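Local coordinates for TadZ (Pseudomonas aeruginosa, PDB 4LDA), which probably acts in pilus assembly, this chain being its CheY-like N-terminal domain, while the whole protein is thought to bind and hydrolyse ATP, at residues N3-A8 against D45-G50; V7-H12 against L52-G57; N21-A26 against S111-L116; E39-L44 against E69-A74; S79-G84 against A100-T105. One frame throughout, in Å; residues are numbered along the deposited sequence. Where two conformers were deposited one is given.

Interaction 1 (N3-A8 against D45-G50); sequences NQNFVA and DVTAAG
The carboxamide of N5 is the flat group here, and it meets T47 edge-on. Its ND2 donates to T47 O at 2.9 Å, and T47 O lies only 8° out of the amide plane. The approach is also in the plane of the T47 carbonyl, on one of its lone pairs, and the N-H points nearly straight (164°). The other end of the amide, OD1, accepts from Q28 NE2 on strand 27-31. Both ends are thus held, which fixes the flip of the group. N5 CB, at the base of the amide, sits 3.9 Å from T47 CB.

The T47 hydroxyl turns back to L43 O within its own helix. A48, with positive phi, is the C-prime residue of a Schellman motif that ends helix 37-47. The chain then comes back to strand 4-9. There A49 CB packs 3.3 Å from N5 O, and A49 CA makes a CA-H...O contact with the same oxygen. On the inner side, V7 CG2 reaches A49 CB at 3.8 Å. A water accepts from N5 N at 3.1 Å and bonds weakly to A48 O.

T47 O belongs to the last turn of the helix, where carbonyls often lack a helical partner. The N5 amide supplies a donor there and would ease the partial negative charge of the helix end.

Interaction 2 (V7-H12 against L52-G57); sequences VALTQH and LFISLG
Three backbone hydrogen bonds join V7-L9 to F53-S55. F53 N gives to V7 O at 2.8 Å, and L9 N gives to F53 O at 2.8 Å. S55 N gives to L9 O, also at 2.8 Å. These are two neighbouring strands of the parallel sheet of a receiver (CheY-like) fold, running only 9° apart. V7 pairs with L52, A8 with F53 and L9 with I54.

Beyond L9, Q11 reaches back to S55: NE2 makes a weak bond to S55 OG at 3.1 Å. The firmer partner of that hydroxyl is E15 OE2, while E15 OE1 takes the backbone N of Q11. Q11 CG stands between backbone N and carbonyl carbon (chi1 51°), which puts it 3.2 Å from S55 OG.

The packing divides between the two sheet faces. V7, L9, L52 and I54 share one face, below helices 37-47 and 61-74. V7 CG1 meets L52 CD1 at 3.8 Å, the two side chains passing at a slant. L9 CD1 touches I54 CD1 at 3.8 Å. A8 and F53 point to the other face, toward helix 13-22, where their CB atoms pair.

Receiver domains usually carry a phospho-accepting aspartate near the end of the strand that 51-55 matches. Residues 52-57 contain no aspartate.

The F53 ring has V7 O at its edge, near the ring plane, with CD2 3.8 Å from that oxygen.

Interaction 3 (N21-A26 against S111-L116); sequences NSLASA and SELTGL. With SO4 (sulfate ion), chain J.
S22 and L23, where helix 13-22 ends, lie beside L113 and T114 of helix 110-121, with L23 CA and T114 CA 6.1 Å apart. L23 is the first residue to leave helical angles, and the chain turns there, closed by a bond from A26 N to L23 O.

No hydrogen bond crosses this contact. It rests on methyl groups set against a serine and two carbonyls. S22 CB is met by L113 CD2 at 3.6 Å. The S22 hydroxyl is turned back along its own helix and bonds W18 O, so it presents mainly its CB carbon to the leucine. L23 sends CD2 over the backbone of the partner helix, 3.8 Å from L113 O. The same methyl lies 4.0 Å from L113 CB.

T114 brings its methyl, not its hydroxyl, to the contact. CG2 is anti to the carbonyl carbon and comes within 3.4 Å of S22 O. S25 OG lies further out, 4.0 Å from that methyl. The T114 hydroxyl faces its own helix, with the carbonyls of A110 and S111 as weak, alternative acceptors.

S111 is turned away from this contact. Its OG donates to O4 of a sulfate ion at 2.8 Å, and the sulfate probably came from the crystallisation liquor.

L23 also packs on F6 and L113 on I104, so both leucines reach the sheet beneath. Neighbouring first and last helices on one face of a parallel sheet are a mark of the receiver fold.

Interaction 4 (E39-L44 against E69-A74); sequences ELLALL and EGLVSA
The first torsion of L71 (chi1 -76°) sets its CG anti to the carbonyl carbon, and from there CD1 touches L40 while CD2 meets L41 and L44. L40 is built the other way, with CG anti to the backbone N (chi1 -156°). The side chains of L40 and L71 meet at about a right angle, L40 CD2 touching L71 CD1 at 3.7 Å.

The other methyl of L71, CD2, is shared. L41 CD2 lies 3.8 Å from L71 CD2, and these two side chains slide past each other in opposite directions. L44 CD1 is also 3.8 Å from L71 CD2 and crosses L71 at about a right angle. L41 has a second neighbour in A74, whose CB is 3.8 Å from L41 CD1. A74 is partly exposed, while L40, L44 and L71 are buried.

No polar bond joins the two helices. The axes of the two short segments stay 11.0 Å apart and cross at -47°, so only the leucine tips and one alanine bridge the gap.

Beneath this layer L52 of strand 51-55 touches L40, L44 and L71. L40 also rests on L9, and L44 on V7. Helices 37-47 and 61-74 thus lie side by side over one face of the parallel sheet, as the second and third helices do in the receiver fold.

Interaction 5 (S79-G84 against A100-T105); sequences SVVAIG and ARDFIT
F103 lays its ring against A82 and G84. A82 O lies over one ring face, and A82 CB is 3.6 Å from F103 CD2. At the far end F103 CZ comes 3.5 Å from G84 CA, close to a residue that has no side chain. CG of F103 is anti to the backbone N (chi1 -164°), which starts the ring on this path.

On the other sheet face I83 and I104 lie side by side, pointing the same way, with their CG1 atoms 3.9 Å apart. V81 slants across I104, its CG1 also 3.9 Å from I104 CG1. The R101 guanidinium has S79 CA over one face, offset toward the rim.

Parallel backbone bonds bind the strands. A82 N donates to D102 O and A82 O accepts from I104 N at 2.9 Å. G84 N continues the pattern to I104 O, and T105 OG1 gives to G84 O at 3.0 Å.

Strand 79-83, helix 89-98 and strand 102-104 form a beta-alpha-beta unit, with 102-104 at the sheet edge. F103 packs under helix 89-98, V81 and D102 face helix 110-121, and I83 and I104 meet W18 of helix 13-22.

From the N terminus, strand 4-9 opens interactions 1 and 2. Interaction 1 closes at 45-50, where helix 37-47 ends; interaction 2 closes at 52-57, one strand on. Interaction 3 opens at 21-26 and crosses both, since it closes only at 111-116. Interactions 4 and 5 nest inside its loop. Interaction 4 opens at 39-44, within the loops of interactions 1 and 2, and closes beyond them at 69-74, so it crosses both. Interaction 5 follows 1, 2 and 4 in series. Interactions 2 and 5 build the sheet, and 1 seats a helix end on it. Interactions 3 and 4 pair helices on opposite sides of the chain's centre, about 23 Å apart between centres.

Interaction 1 (N3-A8 against D45-G50)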
# COMPACT_ATOMS: atom_id res chain seq x y z
N ASN A 3 13.88 8.29 -4.71
CA ASN A 3 12.64 9.07 -4.50
C ASN A 3 11.47 8.50 -5.29
O ASN A 3 11.57 8.24 -6.48
CB ASN A 3 12.83 10.56 -4.88
CG ASN A 3 11.63 11.46 -4.62
OD1 ASN A 3 10.86 11.80 -5.53
ND2 ASN A 3 11.47 11.89 -3.38
N GLN A 4 10.33 8.37 -4.62
CA GLN A 4 9.10 7.84 -5.17
C GLN A 4 7.90 8.52 -4.62
O GLN A 4 7.96 9.10 -3.54
CB GLN A 4 8.97 6.34 -4.81
CG GLN A 4 10.00 5.39 -5.38
CD GLN A 4 10.04 4.12 -4.56
OE1 GLN A 4 10.92 3.92 -3.71
NE2 GLN A 4 9.04 3.27 -4.77
N ASN A 5 6.77 8.33 -5.29
CA ASN A 5 5.46 8.69 -4.76
C ASN A 5 4.78 7.41 -4.34
O ASN A 5 4.88 6.41 -5.06
CB ASN A 5 4.61 9.49 -5.75
CG ASN A 5 5.04 10.91 -5.94
OD1 ASN A 5 5.49 11.59 -5.00
ND2 ASN A 5 4.83 11.42 -7.16
N PHE A 6 4.20 7.40 -3.14
CA PHE A 6 3.43 6.28 -2.60
C PHE A 6 2.01 6.74 -2.42
O PHE A 6 1.80 7.91 -2.09
CB PHE A 6 4.01 5.76 -1.28
CG PHE A 6 5.52 5.64 -1.21
CD1 PHE A 6 6.17 4.52 -1.71
CD2 PHE A 6 6.28 6.62 -0.60
CE1 PHE A 6 7.55 4.41 -1.65
CE2 PHE A 6 7.67 6.50 -0.53
CZ PHE A 6 8.29 5.39 -1.04
N VAL A 7 1.02 5.85 -2.64
CA VAL A 7 -0.39 6.19 -2.46
C VAL A 7 -0.88 5.42 -1.23
O VAL A 7 -0.47 4.28 -1.03
CB VAL A 7 -1.23 5.93 -3.74
CG1 VAL A 7 -2.71 6.17 -3.50
CG2 VAL A 7 -0.75 6.83 -4.86
N ALA A 8 -1.69 6.07 -0.38
CA ALA A 8 -2.18 5.46 0.84
C ALA A 8 -3.69 5.60 1.02
O ALA A 8 -4.24 6.70 1.01
CB ALA A 8 -1.49 6.08 2.04
N ASP A 45 -1.41 6.83 -11.73
CA ASP A 45 -0.83 7.21 -13.01
C ASP A 45 -0.20 8.60 -12.98
O ASP A 45 0.92 8.75 -13.47
CB ASP A 45 -1.89 7.16 -14.13
CG ASP A 45 -2.43 5.78 -14.49
OD1 ASP A 45 -1.83 4.76 -14.05
OD2 ASP A 45 -3.44 5.72 -15.23
N VAL A 46 -0.88 9.61 -12.40
CA VAL A 46 -0.40 10.99 -12.36
C VAL A 46 0.81 11.11 -11.40
O VAL A 46 1.72 11.87 -11.71
CB VAL A 46 -1.54 12.00 -11.99
CG1 VAL A 46 -2.02 11.86 -10.55
CG2 VAL A 46 -1.13 13.44 -12.29
N THR A 47 0.84 10.33 -10.31
CA THR A 47 1.96 10.36 -9.35
C THR A 47 3.04 9.35 -9.72
O THR A 47 4.09 9.36 -9.08
CB THR A 47 1.48 10.10 -7.91
OG1 THR A 47 0.95 8.77 -7.79
CG2 THR A 47 0.47 11.12 -7.44
N ALA A 48 2.79 8.48 -10.72
CA ALA A 48 3.69 7.41 -11.22
C ALA A 48 4.15 6.50 -10.03
O ALA A 48 5.30 6.06 -9.95
CB ALA A 48 4.87 8.01 -11.98
N ALA A 49 3.21 6.24 -9.12
CA ALA A 49 3.39 5.46 -7.91
C ALA A 49 3.46 3.97 -8.23
O ALA A 49 2.63 3.46 -8.99
CB ALA A 49 2.24 5.74 -6.96
N GLY A 50 4.46 3.31 -7.63
CA GLY A 50 4.68 1.87 -7.79
C GLY A 50 4.28 1.06 -6.57
O GLY A 50 4.25 -0.18 -6.61
O HOH W 1 7.36 8.15 -8.33

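Interaction 2 (V7-H12 against L52-G57)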
# COMPACT_ATOMS: atom_id res chain seq x y z
N VAL A 7 1.02 5.85 -2.64
CA VAL A 7 -0.39 6.19 -2.46
C VAL A 7 -0.88 5.42 -1.23
O VAL A 7 -0.47 4.28 -1.03
CB VAL A 7 -1.23 5.93 -3.74
CG1 VAL A 7 -2.71 6.17 -3.50
CG2 VAL A 7 -0.75 6.83 -4.86
N ALA A 8 -1.69 6.07 -0.38
CA ALA A 8 -2.18 5.46 0.84
C ALA A 8 -3.69 5.60 1.02
O ALA A 8 -4.24 6.70 1.01
CB ALA A 8 -1.49 6.08 2.04
N LEU A 9 -4.35 4.45 1.20
CA LEU A 9 -5.75 4.30 1.56
C LEU A 9 -5.77 3.94 3.02
O LEU A 9 -5.56 2.78 3.37
CB LEU A 9 -6.47 3.26 0.68
CG LEU A 9 -6.52 3.50 -0.79
CD1 LEU A 9 -6.88 2.22 -1.52
CD2 LEU A 9 -7.50 4.61 -1.11
N THR A 10 -5.85 4.95 3.88
CA THR A 10 -5.79 4.79 5.33
C THR A 10 -7.19 4.85 5.89
O THR A 10 -8.07 5.48 5.28
CB THR A 10 -4.89 5.87 5.93
OG1 THR A 10 -5.34 7.17 5.51
CG2 THR A 10 -3.42 5.69 5.55
N GLN A 11 -7.42 4.20 7.05
CA GLN A 11 -8.76 4.27 7.61
C GLN A 11 -8.78 5.24 8.84
O GLN A 11 -9.87 5.52 9.36
CB GLN A 11 -9.38 2.90 7.93
CG GLN A 11 -8.60 1.92 8.76
CD GLN A 11 -9.22 0.53 8.65
OE1 GLN A 11 -10.40 0.35 8.28
NE2 GLN A 11 -8.45 -0.50 8.99
N HIS A 12 -7.63 5.86 9.20
CA HIS A 12 -7.56 6.92 10.20
C HIS A 12 -6.27 7.76 9.96
O HIS A 12 -5.30 7.25 9.40
CB HIS A 12 -7.69 6.42 11.65
CG HIS A 12 -6.53 5.66 12.17
ND1 HIS A 12 -5.51 6.29 12.86
CD2 HIS A 12 -6.30 4.32 12.16
CE1 HIS A 12 -4.68 5.33 13.21
NE2 HIS A 12 -5.12 4.13 12.82
N LEU A 52 1.31 1.01 -3.31
CA LEU A 52 0.05 1.45 -2.74
C LEU A 52 -0.14 0.78 -1.38
O LEU A 52 -0.09 -0.45 -1.27
CB LEU A 52 -1.15 1.17 -3.67
CG LEU A 52 -2.51 1.62 -3.15
CD1 LEU A 52 -3.23 2.42 -4.17
CD2 LEU A 52 -3.37 0.44 -2.72
N PHE A 53 -0.38 1.60 -0.34
CA PHE A 53 -0.68 1.14 1.01
C PHE A 53 -2.20 1.13 1.19
O PHE A 53 -2.86 2.09 0.83
CB PHE A 53 0.02 2.01 2.05
CG PHE A 53 1.52 1.93 1.99
CD1 PHE A 53 2.20 0.92 2.65
CD2 PHE A 53 2.25 2.89 1.30
CE1 PHE A 53 3.59 0.84 2.61
CE2 PHE A 53 3.65 2.81 1.24
CZ PHE A 53 4.30 1.80 1.90
N ILE A 54 -2.75 0.02 1.70
CA ILE A 54 -4.19 -0.07 1.93
C ILE A 54 -4.42 -0.63 3.35
O ILE A 54 -3.88 -1.67 3.71
CB ILE A 54 -4.95 -0.88 0.84
CG1 ILE A 54 -6.51 -0.73 1.02
CG2 ILE A 54 -4.45 -2.35 0.73
CD1 ILE A 54 -7.35 -1.31 -0.09
N SER A 55 -5.16 0.12 4.16
CA SER A 55 -5.48 -0.24 5.53
C SER A 55 -6.70 -1.17 5.51
O SER A 55 -7.76 -0.83 4.96
CB SER A 55 -5.71 1.01 6.37
OG SER A 55 -5.83 0.65 7.73
N LEU A 56 -6.52 -2.37 6.07
CA LEU A 56 -7.52 -3.43 6.14
C LEU A 56 -7.90 -3.80 7.58
O LEU A 56 -7.04 -3.92 8.46
CB LEU A 56 -7.01 -4.70 5.43
CG LEU A 56 -6.75 -4.61 3.93
CD1 LEU A 56 -6.21 -5.92 3.41
CD2 LEU A 56 -8.00 -4.25 3.17
N GLY A 57 -9.18 -4.05 7.76
CA GLY A 57 -9.78 -4.49 9.02
C GLY A 57 -10.97 -5.38 8.72
O GLY A 57 -11.34 -5.51 7.55

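Interaction 3 (N21-A26 against S111-L116)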
# COMPACT_ATOMS: atom_id res chain seq x y z
N ASN A 21 5.94 10.09 7.78
CA ASN A 21 7.11 10.34 8.62
C ASN A 21 8.16 9.26 8.45
O ASN A 21 9.33 9.60 8.35
CB ASN A 21 6.71 10.44 10.10
CG ASN A 21 5.92 11.69 10.46
OD1 ASN A 21 5.96 12.72 9.77
ND2 ASN A 21 5.22 11.65 11.58
N SER A 22 7.74 7.99 8.39
CA SER A 22 8.65 6.85 8.23
C SER A 22 9.31 6.84 6.86
O SER A 22 10.50 6.50 6.77
CB SER A 22 7.90 5.53 8.44
OG SER A 22 7.26 5.48 9.70
N LEU A 23 8.55 7.22 5.80
CA LEU A 23 9.05 7.13 4.43
C LEU A 23 9.55 8.44 3.86
O LEU A 23 9.85 8.49 2.67
CB LEU A 23 7.92 6.58 3.52
CG LEU A 23 7.51 5.12 3.78
CD1 LEU A 23 6.29 4.72 2.98
CD2 LEU A 23 8.64 4.21 3.51
N ALA A 24 9.72 9.47 4.70
CA ALA A 24 10.14 10.81 4.31
C ALA A 24 11.46 10.82 3.48
O ALA A 24 11.58 11.59 2.52
CB ALA A 24 10.29 11.67 5.55
N SER A 25 12.42 9.98 3.85
CA SER A 25 13.72 9.83 3.15
C SER A 25 13.57 9.12 1.78
O SER A 25 14.35 9.38 0.88
CB SER A 25 14.69 9.03 4.03
OG SER A 25 14.14 7.78 4.43
N ALA A 26 12.56 8.26 1.62
CA ALA A 26 12.31 7.48 0.40
C ALA A 26 11.44 8.21 -0.63
O ALA A 26 11.52 7.94 -1.82
CB ALA A 26 11.66 6.17 0.76
N SER A 111 12.23 1.87 10.27
CA SER A 111 13.26 1.08 9.57
C SER A 111 12.63 -0.14 8.86
O SER A 111 13.18 -0.60 7.86
CB SER A 111 14.36 0.64 10.53
OG SER A 111 13.84 -0.13 11.60
N GLU A 112 11.48 -0.63 9.35
CA GLU A 112 10.76 -1.75 8.75
C GLU A 112 10.10 -1.31 7.46
O GLU A 112 10.06 -2.10 6.51
CB GLU A 112 9.72 -2.32 9.71
CG GLU A 112 10.30 -3.03 10.93
CD GLU A 112 9.27 -3.64 11.86
OE1 GLU A 112 8.34 -4.31 11.36
OE2 GLU A 112 9.42 -3.48 13.10
N LEU A 113 9.63 -0.06 7.41
CA LEU A 113 8.98 0.53 6.24
C LEU A 113 10.00 0.89 5.17
O LEU A 113 9.76 0.60 4.01
CB LEU A 113 8.15 1.77 6.62
CG LEU A 113 6.65 1.51 6.90
CD1 LEU A 113 6.46 0.59 8.08
CD2 LEU A 113 5.96 2.77 7.20
N THR A 114 11.13 1.52 5.55
CA THR A 114 12.20 1.89 4.60
C THR A 114 12.86 0.62 4.05
O THR A 114 13.25 0.61 2.88
CB THR A 114 13.24 2.82 5.23
OG1 THR A 114 13.75 2.21 6.41
CG2 THR A 114 12.68 4.18 5.55
N GLY A 115 12.95 -0.42 4.89
CA GLY A 115 13.50 -1.71 4.51
C GLY A 115 12.65 -2.39 3.46
O GLY A 115 13.18 -2.91 2.47
N LEU A 116 11.32 -2.37 3.66
CA LEU A 116 10.34 -2.92 2.73
C LEU A 116 10.38 -2.21 1.37
O LEU A 116 10.34 -2.88 0.35
CB LEU A 116 8.94 -2.77 3.36
CG LEU A 116 7.71 -3.02 2.47
CD1 LEU A 116 7.67 -4.43 1.94
CD2 LEU A 116 6.46 -2.75 3.21
S SO4 J . 13.65 3.00 13.82
O1 SO4 J . 13.95 3.52 15.16
O2 SO4 J . 12.22 3.20 13.55
O3 SO4 J . 14.43 3.72 12.80
O4 SO4 J . 13.99 1.58 13.80

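Interaction 4 (E39-L44 against E69-A74)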
# COMPACT_ATOMS: atom_id res chain seq x y z
N GLU A 39 -10.79 6.28 -9.96
CA GLU A 39 -10.15 7.46 -9.34
C GLU A 39 -8.75 7.11 -8.85
O GLU A 39 -7.80 7.86 -9.08
CB GLU A 39 -10.99 8.01 -8.17
CG GLU A 39 -12.30 8.65 -8.59
CD GLU A 39 -13.25 9.09 -7.48
OE1 GLU A 39 -13.09 8.62 -6.33
OE2 GLU A 39 -14.20 9.85 -7.79
N LEU A 40 -8.63 5.95 -8.19
CA LEU A 40 -7.39 5.43 -7.63
C LEU A 40 -6.38 5.11 -8.73
O LEU A 40 -5.21 5.40 -8.57
CB LEU A 40 -7.73 4.18 -6.83
CG LEU A 40 -6.78 3.78 -5.75
CD1 LEU A 40 -6.63 4.89 -4.73
CD2 LEU A 40 -7.30 2.56 -5.06
N LEU A 41 -6.83 4.56 -9.88
CA LEU A 41 -5.95 4.26 -11.01
C LEU A 41 -5.42 5.56 -11.62
O LEU A 41 -4.24 5.61 -11.98
CB LEU A 41 -6.64 3.40 -12.07
CG LEU A 41 -6.96 1.95 -11.68
CD1 LEU A 41 -7.79 1.30 -12.72
CD2 LEU A 41 -5.70 1.11 -11.41
N ALA A 42 -6.27 6.62 -11.70
CA ALA A 42 -5.90 7.96 -12.19
C ALA A 42 -4.83 8.59 -11.30
O ALA A 42 -3.88 9.18 -11.83
CB ALA A 42 -7.12 8.86 -12.22
N LEU A 43 -4.97 8.45 -9.97
CA LEU A 43 -4.04 8.98 -8.98
C LEU A 43 -2.68 8.23 -8.99
O LEU A 43 -1.65 8.85 -8.78
CB LEU A 43 -4.67 8.88 -7.59
CG LEU A 43 -4.22 9.92 -6.59
CD1 LEU A 43 -4.96 11.24 -6.81
CD2 LEU A 43 -4.44 9.43 -5.18
N LEU A 44 -2.70 6.91 -9.27
CA LEU A 44 -1.48 6.11 -9.39
C LEU A 44 -0.71 6.52 -10.62
O LEU A 44 0.52 6.57 -10.57
CB LEU A 44 -1.80 4.60 -9.45
CG LEU A 44 -2.25 3.95 -8.15
CD1 LEU A 44 -2.94 2.64 -8.41
CD2 LEU A 44 -1.10 3.80 -7.16
N GLU A 69 -8.10 -6.54 -5.59
CA GLU A 69 -8.29 -7.46 -6.72
C GLU A 69 -8.37 -6.70 -8.05
O GLU A 69 -7.71 -7.09 -9.02
CB GLU A 69 -9.54 -8.33 -6.51
CG GLU A 69 -9.40 -9.39 -5.43
CD GLU A 69 -10.64 -10.19 -5.04
OE1 GLU A 69 -11.67 -10.08 -5.74
OE2 GLU A 69 -10.57 -10.92 -4.03
N GLY A 70 -9.14 -5.60 -8.07
CA GLY A 70 -9.31 -4.72 -9.23
C GLY A 70 -8.06 -3.98 -9.63
O GLY A 70 -7.75 -3.87 -10.83
N LEU A 71 -7.32 -3.45 -8.63
CA LEU A 71 -6.05 -2.74 -8.81
C LEU A 71 -4.97 -3.63 -9.41
O LEU A 71 -4.32 -3.24 -10.37
CB LEU A 71 -5.52 -2.17 -7.48
CG LEU A 71 -6.18 -0.94 -6.93
CD1 LEU A 71 -5.87 -0.79 -5.46
CD2 LEU A 71 -5.78 0.29 -7.71
N VAL A 72 -4.78 -4.82 -8.81
CA VAL A 72 -3.78 -5.82 -9.20
C VAL A 72 -4.11 -6.33 -10.65
O VAL A 72 -3.19 -6.54 -11.44
CB VAL A 72 -3.73 -6.94 -8.13
CG1 VAL A 72 -2.99 -8.18 -8.62
CG2 VAL A 72 -3.07 -6.42 -6.85
N SER A 73 -5.41 -6.45 -11.01
CA SER A 73 -5.82 -6.82 -12.37
C SER A 73 -5.40 -5.75 -13.38
O SER A 73 -4.82 -6.08 -14.42
CB SER A 73 -7.33 -7.05 -12.45
OG SER A 73 -7.76 -8.16 -11.69
N ALA A 74 -5.69 -4.48 -13.06
CA ALA A 74 -5.42 -3.33 -13.92
C ALA A 74 -3.92 -2.99 -13.98
O ALA A 74 -3.42 -2.65 -15.05
CB ALA A 74 -6.20 -2.13 -13.43

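Interaction 5 (S79-G84 against A100-T105)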
# COMPACT_ATOMS: atom_id res chain seq x y z
N SER A 79 2.87 -2.74 -6.47
CA SER A 79 3.08 -3.42 -5.20
C SER A 79 2.03 -2.91 -4.20
O SER A 79 2.03 -1.73 -3.87
CB SER A 79 4.50 -3.22 -4.67
OG SER A 79 5.48 -3.67 -5.59
N VAL A 80 1.10 -3.79 -3.79
CA VAL A 80 0.08 -3.42 -2.82
C VAL A 80 0.55 -3.96 -1.45
O VAL A 80 0.82 -5.15 -1.31
CB VAL A 80 -1.35 -3.90 -3.22
CG1 VAL A 80 -2.37 -3.53 -2.16
CG2 VAL A 80 -1.77 -3.32 -4.56
N VAL A 81 0.71 -3.05 -0.47
CA VAL A 81 1.12 -3.37 0.90
C VAL A 81 -0.07 -3.13 1.82
O VAL A 81 -0.56 -2.01 1.92
CB VAL A 81 2.37 -2.57 1.37
CG1 VAL A 81 2.77 -2.96 2.79
CG2 VAL A 81 3.55 -2.77 0.41
N ALA A 82 -0.55 -4.19 2.49
CA ALA A 82 -1.68 -4.08 3.41
C ALA A 82 -1.22 -3.65 4.79
O ALA A 82 -0.11 -3.97 5.20
CB ALA A 82 -2.42 -5.41 3.50
N ILE A 83 -2.04 -2.88 5.49
CA ILE A 83 -1.80 -2.37 6.84
C ILE A 83 -2.95 -2.90 7.72
O ILE A 83 -4.11 -2.67 7.40
CB ILE A 83 -1.67 -0.82 6.89
CG1 ILE A 83 -0.57 -0.28 5.98
CG2 ILE A 83 -1.52 -0.29 8.33
CD1 ILE A 83 -0.74 1.25 5.66
N GLY A 84 -2.63 -3.74 8.69
CA GLY A 84 -3.66 -4.29 9.54
C GLY A 84 -3.10 -5.05 10.72
O GLY A 84 -1.89 -5.09 10.93
N ALA A 100 -2.25 -8.48 -2.29
CA ALA A 100 -1.27 -7.71 -1.54
C ALA A 100 0.05 -8.49 -1.43
O ALA A 100 0.05 -9.66 -1.08
CB ALA A 100 -1.79 -7.35 -0.16
N ARG A 101 1.15 -7.85 -1.81
CA ARG A 101 2.51 -8.40 -1.86
C ARG A 101 3.07 -8.55 -0.43
O ARG A 101 3.81 -9.52 -0.18
CB ARG A 101 3.39 -7.44 -2.71
CG ARG A 101 4.64 -8.06 -3.34
CD ARG A 101 5.09 -7.29 -4.59
NE ARG A 101 4.15 -7.46 -5.72
CZ ARG A 101 4.29 -6.90 -6.92
NH1 ARG A 101 5.34 -6.12 -7.19
NH2 ARG A 101 3.39 -7.12 -7.87
N ASP A 102 2.75 -7.59 0.47
CA ASP A 102 3.24 -7.58 1.85
C ASP A 102 2.15 -7.08 2.82
O ASP A 102 1.14 -6.52 2.38
CB ASP A 102 4.51 -6.69 1.93
CG ASP A 102 5.63 -7.11 0.99
OD1 ASP A 102 5.60 -6.69 -0.19
OD2 ASP A 102 6.54 -7.84 1.43
N PHE A 103 2.35 -7.31 4.14
CA PHE A 103 1.45 -6.92 5.23
C PHE A 103 2.25 -6.35 6.41
O PHE A 103 3.14 -7.03 6.93
CB PHE A 103 0.63 -8.15 5.68
CG PHE A 103 -0.59 -7.84 6.51
CD1 PHE A 103 -0.48 -7.50 7.85
CD2 PHE A 103 -1.87 -7.98 5.97
CE1 PHE A 103 -1.60 -7.27 8.62
CE2 PHE A 103 -3.00 -7.71 6.73
CZ PHE A 103 -2.86 -7.38 8.06
N ILE A 104 1.95 -5.12 6.82
CA ILE A 104 2.63 -4.45 7.92
C ILE A 104 1.59 -4.03 8.95
O ILE A 104 0.41 -3.89 8.62
CB ILE A 104 3.52 -3.24 7.46
CG1 ILE A 104 2.71 -2.24 6.59
CG2 ILE A 104 4.76 -3.76 6.70
CD1 ILE A 104 3.40 -0.94 6.21
N THR A 105 2.01 -3.90 10.20
CA THR A 105 1.11 -3.47 11.26
C THR A 105 1.42 -2.01 11.56
O THR A 105 2.58 -1.60 11.65
CB THR A 105 1.18 -4.38 12.51
OG1 THR A 105 0.84 -5.70 12.13
CG2 THR A 105 0.23 -3.94 13.63